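Local coordinates for post-proline cleaving enzyme (Rickettsia typhi, PDB 4HVT), which probably cleaves peptides after proline as a serine-type oligopeptidase, with a beta-propeller set against an alpha/beta-hydrolase domain, at residues 45-50 with 691-696; 264-269 with 486-491; 515-520 with 524-529. All blocks are in the same frame, centred on the assembly; numbering follows the deposited sequence.

Contact 1: residues 45-50 with 691-696; sequences KTEKAL and SANYFI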
loop_
_atom_site.group_PDB
_atom_site.type_symbol
_atom_site.label_atom_id
_atom_site.label_comp_id
_atom_site.label_asym_id
_atom_site.label_seq_id
_atom_site.Cartn_x
_atom_site.Cartn_y
_atom_site.Cartn_z
ATOM N N LYS A 45 29.878 2.441 3.974
ATOM C CA LYS A 45 30.329 2.416 5.378
ATOM C C LYS A 45 29.313 1.651 6.208
ATOM O O LYS A 45 29.716 0.833 7.081
ATOM C CB LYS A 45 30.478 3.831 5.943
ATOM N N THR A 46 28.020 1.918 5.947
ATOM C CA THR A 46 26.963 1.320 6.753
ATOM C C THR A 46 26.923 -0.171 6.524
ATOM O O THR A 46 26.875 -0.947 7.494
ATOM C CB THR A 46 25.584 1.934 6.515
ATOM O OG1 THR A 46 25.558 3.223 7.115
ATOM C CG2 THR A 46 24.499 1.084 7.140
ATOM N N GLU A 47 27.005 -0.585 5.267
ATOM C CA GLU A 47 26.874 -2.012 4.967
ATOM C C GLU A 47 28.055 -2.784 5.561
ATOM O O GLU A 47 27.857 -3.828 6.197
ATOM C CB GLU A 47 26.699 -2.276 3.463
ATOM C CG GLU A 47 25.301 -1.968 2.953
ATOM C CD GLU A 47 24.983 -2.701 1.663
ATOM O OE1 GLU A 47 25.790 -2.613 0.706
ATOM O OE2 GLU A 47 23.931 -3.374 1.612
ATOM N N LYS A 48 29.260 -2.247 5.423
ATOM C CA LYS A 48 30.449 -2.858 6.020
ATOM C C LYS A 48 30.313 -2.965 7.557
ATOM O O LYS A 48 30.655 -3.992 8.144
ATOM C CB LYS A 48 31.697 -2.076 5.583
ATOM N N ALA A 49 29.789 -1.929 8.208
ATOM C CA ALA A 49 29.554 -1.984 9.653
ATOM C C ALA A 49 28.550 -3.042 10.097
ATOM O O ALA A 49 28.737 -3.706 11.111
ATOM C CB ALA A 49 29.124 -0.619 10.164
ATOM N N LEU A 50 27.457 -3.175 9.353
ATOM C CA LEU A 50 26.442 -4.188 9.625
ATOM C C LEU A 50 27.006 -5.607 9.387
ATOM O O LEU A 50 26.766 -6.521 10.157
ATOM C CB LEU A 50 25.205 -3.916 8.743
ATOM C CG LEU A 50 24.419 -2.656 9.081
ATOM C CD1 LEU A 50 23.361 -2.413 8.005
ATOM C CD2 LEU A 50 23.751 -2.808 10.444
ATOM N N SER A 691 15.427 -6.641 -1.950
ATOM C CA SER A 691 14.574 -6.644 -0.760
ATOM C C SER A 691 15.202 -7.516 0.319
ATOM O O SER A 691 15.268 -7.147 1.485
ATOM C CB SER A 691 13.182 -7.138 -1.105
ATOM O OG SER A 691 12.314 -7.035 0.015
ATOM N N ALA A 692 15.676 -8.674 -0.086
ATOM C CA ALA A 692 16.338 -9.581 0.840
ATOM C C ALA A 692 17.519 -8.886 1.542
ATOM O O ALA A 692 17.632 -8.937 2.778
ATOM C CB ALA A 692 16.788 -10.832 0.115
ATOM N N ASN A 693 18.351 -8.209 0.763
ATOM C CA ASN A 693 19.498 -7.503 1.340
ATOM C C ASN A 693 19.065 -6.377 2.286
ATOM O O ASN A 693 19.672 -6.166 3.328
ATOM C CB ASN A 693 20.395 -7.029 0.213
ATOM C CG ASN A 693 21.687 -6.407 0.723
ATOM O OD1 ASN A 693 22.581 -7.084 1.203
ATOM N ND2 ASN A 693 21.758 -5.110 0.642
ATOM N N TYR A 694 18.014 -5.633 1.905
ATOM C CA TYR A 694 17.448 -4.592 2.751
ATOM C C TYR A 694 17.020 -5.130 4.132
ATOM O O TYR A 694 17.391 -4.583 5.179
ATOM C CB TYR A 694 16.256 -3.988 2.011
ATOM C CG TYR A 694 15.588 -2.869 2.711
ATOM C CD1 TYR A 694 14.612 -3.088 3.659
ATOM C CD2 TYR A 694 15.961 -1.537 2.437
ATOM C CE1 TYR A 694 14.001 -2.037 4.308
ATOM C CE2 TYR A 694 15.302 -0.481 3.029
ATOM C CZ TYR A 694 14.382 -0.712 3.992
ATOM O OH TYR A 694 13.732 0.288 4.607
ATOM N N PHE A 695 16.291 -6.239 4.142
ATOM C CA PHE A 695 15.845 -6.825 5.408
ATOM C C PHE A 695 16.936 -7.509 6.240
ATOM O O PHE A 695 16.871 -7.509 7.454
ATOM C CB PHE A 695 14.643 -7.732 5.199
ATOM C CG PHE A 695 13.400 -6.944 4.923
ATOM C CD1 PHE A 695 12.914 -6.048 5.900
ATOM C CD2 PHE A 695 12.849 -6.936 3.676
ATOM C CE1 PHE A 695 11.797 -5.276 5.677
ATOM C CE2 PHE A 695 11.706 -6.189 3.440
ATOM C CZ PHE A 695 11.200 -5.338 4.428
ATOM N N ILE A 696 17.953 -8.024 5.587
ATOM C CA ILE A 696 19.136 -8.479 6.318
ATOM C C ILE A 696 19.809 -7.314 7.038
ATOM O O ILE A 696 20.233 -7.441 8.189
ATOM C CB ILE A 696 20.153 -9.187 5.382
ATOM C CG1 ILE A 696 19.588 -10.505 4.830
ATOM C CG2 ILE A 696 21.482 -9.416 6.071
ATOM C CD1 ILE A 696 20.243 -10.856 3.502
#
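Glu47 and Asn693 reach toward each other from opposite directions and join by a single hydrogen bond, Asn693 ND2 donating to Glu47 OE2 at 2.9 Å in the conformer described, one of two modelled for Glu47. The bond is nearly straight, 169° at the hydrogen. On the glutamate it arrives almost head-on to the C-O bond; on the asparagine it lies in the amide plane. The two flat groups are nevertheless turned almost perpendicular, at 88°. Asn693 gets there with CG anti to its backbone N (chi1 -174°), while Glu47 keeps CG beside its own N and runs on extended through chi2; the two side chains together bridge the 9.9 Å between their CA atoms. The bond links helix 34-51, which lies on edge strand 672-677 of the alpha/beta-hydrolase sheet, to the C-terminal helix 688-706. Thr46, one residue before Glu47, is anchored to that strand through OG1 and Phe674 N. Glu47 OE2 also accepts from ND2 of Asn697, one helical turn beyond Asn693, so two amides grip one oxygen of the carboxylate. Leu50 extends from the same helix as Glu47 toward 688-706, where its side chain packs on Asn697 and Phe701.

Contact 2: residues 264-269 with 486-491; sequences KDFYNY and GGFQVI
Phe488 meets two aromatic side chains of the 264-269 loop, chiefly through CD1. Phe266 CE2 lies 3.6 Å from Phe488 CD1, and CE1 of Phe488 sits over one face of the Phe266 ring, offset toward its rim; the ring planes are inclined at 54°, with centroids 5.3 Å apart. Tyr267 brings its hydroxyl, OH being 3.4 Å from Phe488 CD1 and 3.5 Å from Phe488 CA. Phe266 turns its ring away from its own amide nitrogen (chi1 -155°) to present that face, and its CD2 lies over the Tyr267 ring. Asp265 shapes the loop: OD1 accepts from Tyr267 N in an Asx turn and, at 2.8 Å, from Asn268 N, while both carboxylate oxygens take the Asn268 amide. Across the gap, Phe488 is second in the type I' turn 487-490, closed by Val490 N to Gly487 O. Farther out, Trp607 meets both phenylalanine rings. The contact joins a propeller loop to a catalytic-domain loop near a probable Ser-His-Asp triad. Glu610 takes Tyr267 OH on one carboxylate oxygen and Phe488 N on the other, so a mainly aromatic touch between the domains is flanked by a shared acidic anchor that probably helps fix both loops.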
loop_
_atom_site.group_PDB
_atom_site.type_symbol
_atom_site.label_atom_id
_atom_site.label_comp_id
_atom_site.label_asym_id
_atom_site.label_seq_id
_atom_site.Cartn_x
_atom_site.Cartn_y
_atom_site.Cartn_z
ATOM N N LYS A 264 -9.064 16.069 -6.411
ATOM C CA LYS A 264 -8.775 17.505 -6.272
ATOM C C LYS A 264 -7.706 17.772 -5.204
ATOM O O LYS A 264 -6.750 18.533 -5.431
ATOM C CB LYS A 264 -10.047 18.248 -5.898
ATOM C CG LYS A 264 -11.258 17.973 -6.792
ATOM C CD LYS A 264 -12.506 18.646 -6.172
ATOM C CE LYS A 264 -12.424 20.162 -6.318
ATOM N NZ LYS A 264 -13.430 20.868 -5.461
ATOM N N ASP A 265 -7.899 17.224 -4.029
ATOM C CA ASP A 265 -7.036 17.550 -2.856
ATOM C C ASP A 265 -6.720 16.370 -1.938
ATOM O O ASP A 265 -6.424 16.545 -0.735
ATOM C CB ASP A 265 -7.705 18.681 -2.081
ATOM C CG ASP A 265 -8.963 18.229 -1.336
ATOM O OD1 ASP A 265 -9.338 17.064 -1.433
ATOM O OD2 ASP A 265 -9.550 19.069 -0.606
ATOM N N PHE A 266 -6.680 15.184 -2.550
ATOM C CA PHE A 266 -6.419 13.907 -1.917
ATOM C C PHE A 266 -7.721 13.227 -1.433
ATOM O O PHE A 266 -7.892 12.021 -1.663
ATOM C CB PHE A 266 -5.376 13.959 -0.809
ATOM C CG PHE A 266 -4.699 12.640 -0.607
ATOM C CD1 PHE A 266 -3.625 12.296 -1.395
ATOM C CD2 PHE A 266 -5.191 11.748 0.326
ATOM C CE1 PHE A 266 -3.031 11.039 -1.238
ATOM C CE2 PHE A 266 -4.599 10.480 0.483
ATOM C CZ PHE A 266 -3.503 10.173 -0.273
ATOM N N TYR A 267 -8.612 13.986 -0.777
ATOM C CA TYR A 267 -9.858 13.443 -0.173
ATOM C C TYR A 267 -11.123 13.810 -0.903
ATOM O O TYR A 267 -12.129 13.088 -0.803
ATOM C CB TYR A 267 -9.979 13.868 1.307
ATOM C CG TYR A 267 -8.865 13.263 2.136
ATOM C CD1 TYR A 267 -8.837 11.919 2.445
ATOM C CD2 TYR A 267 -7.777 14.058 2.531
ATOM C CE1 TYR A 267 -7.770 11.361 3.149
ATOM C CE2 TYR A 267 -6.707 13.507 3.231
ATOM C CZ TYR A 267 -6.716 12.152 3.539
ATOM O OH TYR A 267 -5.619 11.610 4.229
ATOM N N ASN A 268 -11.107 14.879 -1.704
ATOM C CA ASN A 268 -12.276 15.302 -2.478
ATOM C C ASN A 268 -12.063 15.165 -3.977
ATOM O O ASN A 268 -10.951 15.306 -4.447
ATOM C CB ASN A 268 -12.630 16.773 -2.164
ATOM C CG ASN A 268 -13.060 16.952 -0.716
ATOM O OD1 ASN A 268 -14.191 16.614 -0.333
ATOM N ND2 ASN A 268 -12.175 17.488 0.078
ATOM N N TYR A 269 -13.144 14.855 -4.697
ATOM C CA TYR A 269 -13.070 14.484 -6.048
ATOM C C TYR A 269 -14.146 15.156 -6.880
ATOM O O TYR A 269 -15.222 15.495 -6.348
ATOM C CB TYR A 269 -13.329 12.970 -6.155
ATOM C CG TYR A 269 -12.352 12.061 -5.500
ATOM C CD1 TYR A 269 -12.380 11.859 -4.104
ATOM C CD2 TYR A 269 -11.457 11.329 -6.262
ATOM C CE1 TYR A 269 -11.500 10.950 -3.522
ATOM C CE2 TYR A 269 -10.579 10.450 -5.683
ATOM C CZ TYR A 269 -10.623 10.255 -4.315
ATOM O OH TYR A 269 -9.739 9.360 -3.737
ATOM N N GLY A 486 -0.191 5.335 11.089
ATOM C CA GLY A 486 -0.902 6.502 11.607
ATOM C C GLY A 486 -1.092 7.679 10.659
ATOM O O GLY A 486 -0.733 8.839 10.944
ATOM N N GLY A 487 -1.690 7.405 9.520
ATOM C CA GLY A 487 -1.998 8.462 8.549
ATOM C C GLY A 487 -2.957 7.964 7.495
ATOM O O GLY A 487 -3.102 6.774 7.294
ATOM N N PHE A 488 -3.579 8.919 6.804
ATOM C CA PHE A 488 -4.265 8.669 5.535
ATOM C C PHE A 488 -5.443 7.726 5.678
ATOM O O PHE A 488 -5.894 7.172 4.671
ATOM C CB PHE A 488 -3.285 8.254 4.421
ATOM C CG PHE A 488 -2.224 9.310 4.128
ATOM C CD1 PHE A 488 -2.527 10.433 3.412
ATOM C CD2 PHE A 488 -0.941 9.209 4.644
ATOM C CE1 PHE A 488 -1.589 11.375 3.129
ATOM C CE2 PHE A 488 -0.014 10.170 4.398
ATOM C CZ PHE A 488 -0.335 11.260 3.615
ATOM N N GLN A 489 -5.968 7.579 6.893
ATOM C CA GLN A 489 -7.103 6.659 7.138
ATOM C C GLN A 489 -6.725 5.234 6.782
ATOM O O GLN A 489 -7.589 4.346 6.540
ATOM C CB GLN A 489 -8.390 7.128 6.408
ATOM C CG GLN A 489 -9.649 6.676 7.117
ATOM C CD GLN A 489 -10.952 7.097 6.475
ATOM O OE1 GLN A 489 -11.017 8.175 5.904
ATOM N NE2 GLN A 489 -12.009 6.244 6.572
ATOM N N VAL A 490 -5.436 4.930 6.811
ATOM C CA VAL A 490 -4.976 3.566 6.550
ATOM C C VAL A 490 -5.258 2.639 7.746
ATOM O O VAL A 490 -4.888 2.933 8.884
ATOM C CB VAL A 490 -3.499 3.512 6.222
ATOM C CG1 VAL A 490 -2.979 2.071 6.334
ATOM C CG2 VAL A 490 -3.237 4.215 4.892
ATOM N N ILE A 491 -5.904 1.501 7.480
ATOM C CA ILE A 491 -6.145 0.497 8.532
ATOM C C ILE A 491 -4.917 -0.382 8.640
ATOM O O ILE A 491 -4.596 -1.072 7.679
ATOM C CB ILE A 491 -7.370 -0.402 8.196
ATOM C CG1 ILE A 491 -8.643 0.466 8.046
ATOM C CG2 ILE A 491 -7.527 -1.487 9.246
ATOM C CD1 ILE A 491 -9.846 -0.264 7.464
#

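Contact 3: residues 515-520 with 524-529; sequences NIRGGG and PEWHKS
The loop 515-520 runs against the short helix 524-528 so closely that the CA atoms of Gly518 and His527 come within 3.9 Å, and Gly518 N gives a nearly straight hydrogen bond (171°) to Trp526 O at 2.9 Å. Trp526 throws its ring out on the far side of the CA-CB bond from its amide nitrogen (chi1 -160°), which lays the indole back along the loop. There its NE1 donates to Asn515 O at 3.2 Å; the acceptor lies in the indole plane, but the N-H comes from above the carbonyl plane and the bond is bent, 138° at the hydrogen. Arg517 crosses over one face of the indole: its CG stands 3.4 Å from the centroid of the six-membered ring, a CH-pi contact almost on the ring normal. The chain then bends at chi3, CD touching Ser529 CB, and the guanidinium passes on to salt bridges with Asp541 and Asp458. A water accepts from Arg517 NH1 and donates to Ser529 OG, whose own proton goes to Glu525 O, 2.9 Å away. On the side toward the propeller, His527 CD2 approaches Gly518 O at 3.2 Å, while NE2 of the same ring bonds Glu610 and ND1 meets Arg307. Segment 515-520 is the loop that follows strand 510-514 of the alpha/beta-hydrolase sheet; lacking a CB, Gly518 avoids a clash with Arg517 O and Gly519 avoids crowding by Ile516 O. The chemistry implies a division of labour in Arg517: the methylenes cover the tryptophan, while the guanidinium charge is probably balanced mainly by the two aspartates, with the long cation-pi approach adding little.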
loop_
_atom_site.group_PDB
_atom_site.type_symbol
_atom_site.label_atom_id
_atom_site.label_comp_id
_atom_site.label_asym_id
_atom_site.label_seq_id
_atom_site.Cartn_x
_atom_site.Cartn_y
_atom_site.Cartn_z
ATOM N N ASN A 515 -2.308 0.695 16.740
ATOM C CA ASN A 515 -3.323 1.243 15.866
ATOM C C ASN A 515 -3.655 2.678 16.236
ATOM O O ASN A 515 -4.769 3.073 16.648
ATOM C CB ASN A 515 -4.546 0.308 15.911
ATOM C CG ASN A 515 -4.184 -1.084 15.444
ATOM O OD1 ASN A 515 -4.058 -1.988 16.252
ATOM N ND2 ASN A 515 -4.016 -1.259 14.132
ATOM N N ILE A 516 -2.655 3.497 16.068
ATOM C CA ILE A 516 -2.754 4.883 16.477
ATOM C C ILE A 516 -3.664 5.752 15.598
ATOM O O ILE A 516 -3.968 5.430 14.434
ATOM C CB ILE A 516 -1.347 5.538 16.530
ATOM C CG1 ILE A 516 -0.748 5.778 15.118
ATOM C CG2 ILE A 516 -0.451 4.716 17.482
ATOM C CD1 ILE A 516 0.719 6.259 15.124
ATOM N N ARG A 517 -4.146 6.834 16.181
ATOM C CA ARG A 517 -4.997 7.761 15.398
ATOM C C ARG A 517 -4.235 8.343 14.206
ATOM O O ARG A 517 -3.015 8.313 14.181
ATOM C CB ARG A 517 -5.632 8.809 16.294
ATOM C CG ARG A 517 -6.796 8.236 17.094
ATOM C CD ARG A 517 -7.330 9.174 18.140
ATOM N NE ARG A 517 -6.402 9.341 19.278
ATOM C CZ ARG A 517 -6.669 10.062 20.367
ATOM N NH1 ARG A 517 -7.840 10.686 20.489
ATOM N NH2 ARG A 517 -5.766 10.171 21.319
ATOM N N GLY A 518 -4.960 8.841 13.186
ATOM C CA GLY A 518 -4.377 9.143 11.866
ATOM C C GLY A 518 -4.709 7.973 10.932
ATOM O O GLY A 518 -4.836 8.105 9.711
ATOM N N GLY A 519 -4.781 6.772 11.517
ATOM C CA GLY A 519 -5.194 5.582 10.757
ATOM C C GLY A 519 -6.699 5.539 10.608
ATOM O O GLY A 519 -7.384 6.492 10.949
ATOM N N GLY A 520 -7.190 4.434 10.020
ATOM C CA GLY A 520 -8.617 4.236 9.736
ATOM C C GLY A 520 -9.305 3.110 10.501
ATOM O O GLY A 520 -10.415 2.734 10.153
ATOM N N PRO A 524 -13.448 7.217 9.578
ATOM C CA PRO A 524 -12.893 8.520 9.234
ATOM C C PRO A 524 -12.561 9.428 10.432
ATOM O O PRO A 524 -11.579 10.180 10.386
ATOM C CB PRO A 524 -13.975 9.145 8.357
ATOM C CG PRO A 524 -15.160 8.234 8.348
ATOM C CD PRO A 524 -14.737 6.915 8.925
ATOM N N GLU A 525 -13.299 9.287 11.522
ATOM C CA GLU A 525 -13.018 10.103 12.712
ATOM C C GLU A 525 -11.662 9.730 13.320
ATOM O O GLU A 525 -10.986 10.555 13.933
ATOM C CB GLU A 525 -14.092 9.916 13.774
ATOM N N TRP A 526 -11.290 8.460 13.249
ATOM C CA TRP A 526 -10.002 7.995 13.767
ATOM C C TRP A 526 -8.857 8.672 13.038
ATOM O O TRP A 526 -7.864 9.056 13.648
ATOM C CB TRP A 526 -9.896 6.464 13.628
ATOM C CG TRP A 526 -8.889 5.782 14.512
ATOM C CD1 TRP A 526 -7.788 5.110 14.120
ATOM C CD2 TRP A 526 -8.927 5.693 15.916
ATOM N NE1 TRP A 526 -7.121 4.609 15.192
ATOM C CE2 TRP A 526 -7.792 4.966 16.323
ATOM C CE3 TRP A 526 -9.818 6.162 16.893
ATOM C CZ2 TRP A 526 -7.550 4.649 17.657
ATOM C CZ3 TRP A 526 -9.547 5.883 18.223
ATOM C CH2 TRP A 526 -8.423 5.137 18.590
ATOM N N HIS A 527 -9.066 8.935 11.747
ATOM C CA HIS A 527 -8.112 9.651 10.905
ATOM C C HIS A 527 -8.101 11.150 11.215
ATOM O O HIS A 527 -7.041 11.768 11.485
ATOM C CB HIS A 527 -8.445 9.398 9.442
ATOM C CG HIS A 527 -7.652 10.249 8.502
ATOM N ND1 HIS A 527 -8.238 10.923 7.461
ATOM C CD2 HIS A 527 -6.339 10.619 8.495
ATOM C CE1 HIS A 527 -7.327 11.682 6.864
ATOM N NE2 HIS A 527 -6.165 11.491 7.447
ATOM N N LYS A 528 -9.283 11.734 11.129
ATOM C CA LYS A 528 -9.462 13.201 11.277
ATOM C C LYS A 528 -8.923 13.682 12.617
ATOM O O LYS A 528 -8.421 14.824 12.708
ATOM C CB LYS A 528 -10.950 13.547 11.127
ATOM C CG LYS A 528 -11.440 13.462 9.690
ATOM C CD LYS A 528 -12.957 13.613 9.599
ATOM C CE LYS A 528 -13.526 13.067 8.298
ATOM N NZ LYS A 528 -14.920 13.574 8.089
ATOM N N SER A 529 -8.991 12.824 13.649
ATOM C CA SER A 529 -8.481 13.133 14.968
ATOM C C SER A 529 -6.991 13.497 15.060
ATOM O O SER A 529 -6.581 14.129 16.049
ATOM C CB SER A 529 -8.737 11.941 15.917
ATOM O OG SER A 529 -10.133 12.006 16.249
HETATM O O HOH W 1 -10.387 10.641 18.887
#

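How the contacts relate
From the N terminus, helix 34-51 supplies the first half of contact 1, whose partner arrives 641 residues later in the C-terminal helix 688-706; this long closure encloses both other contacts. Within it, the propeller loop 264-269 meets 486-491 after the rest of the propeller has been traversed, closing contact 2 and joining propeller to hydrolase domain before contact 3 opens. Contact 3 is a short local closure after strand 510-514, in series with contact 2. These two touch: 486-491 hydrogen-bonds along 515-520, probably through Gln489 N to Gly518 O and Gly520 N to Val490 O, and Tyr267 packs on His527. Contact 1 lies apart, its centre 33 Å from that of contact 2, tying the chain's two ends together.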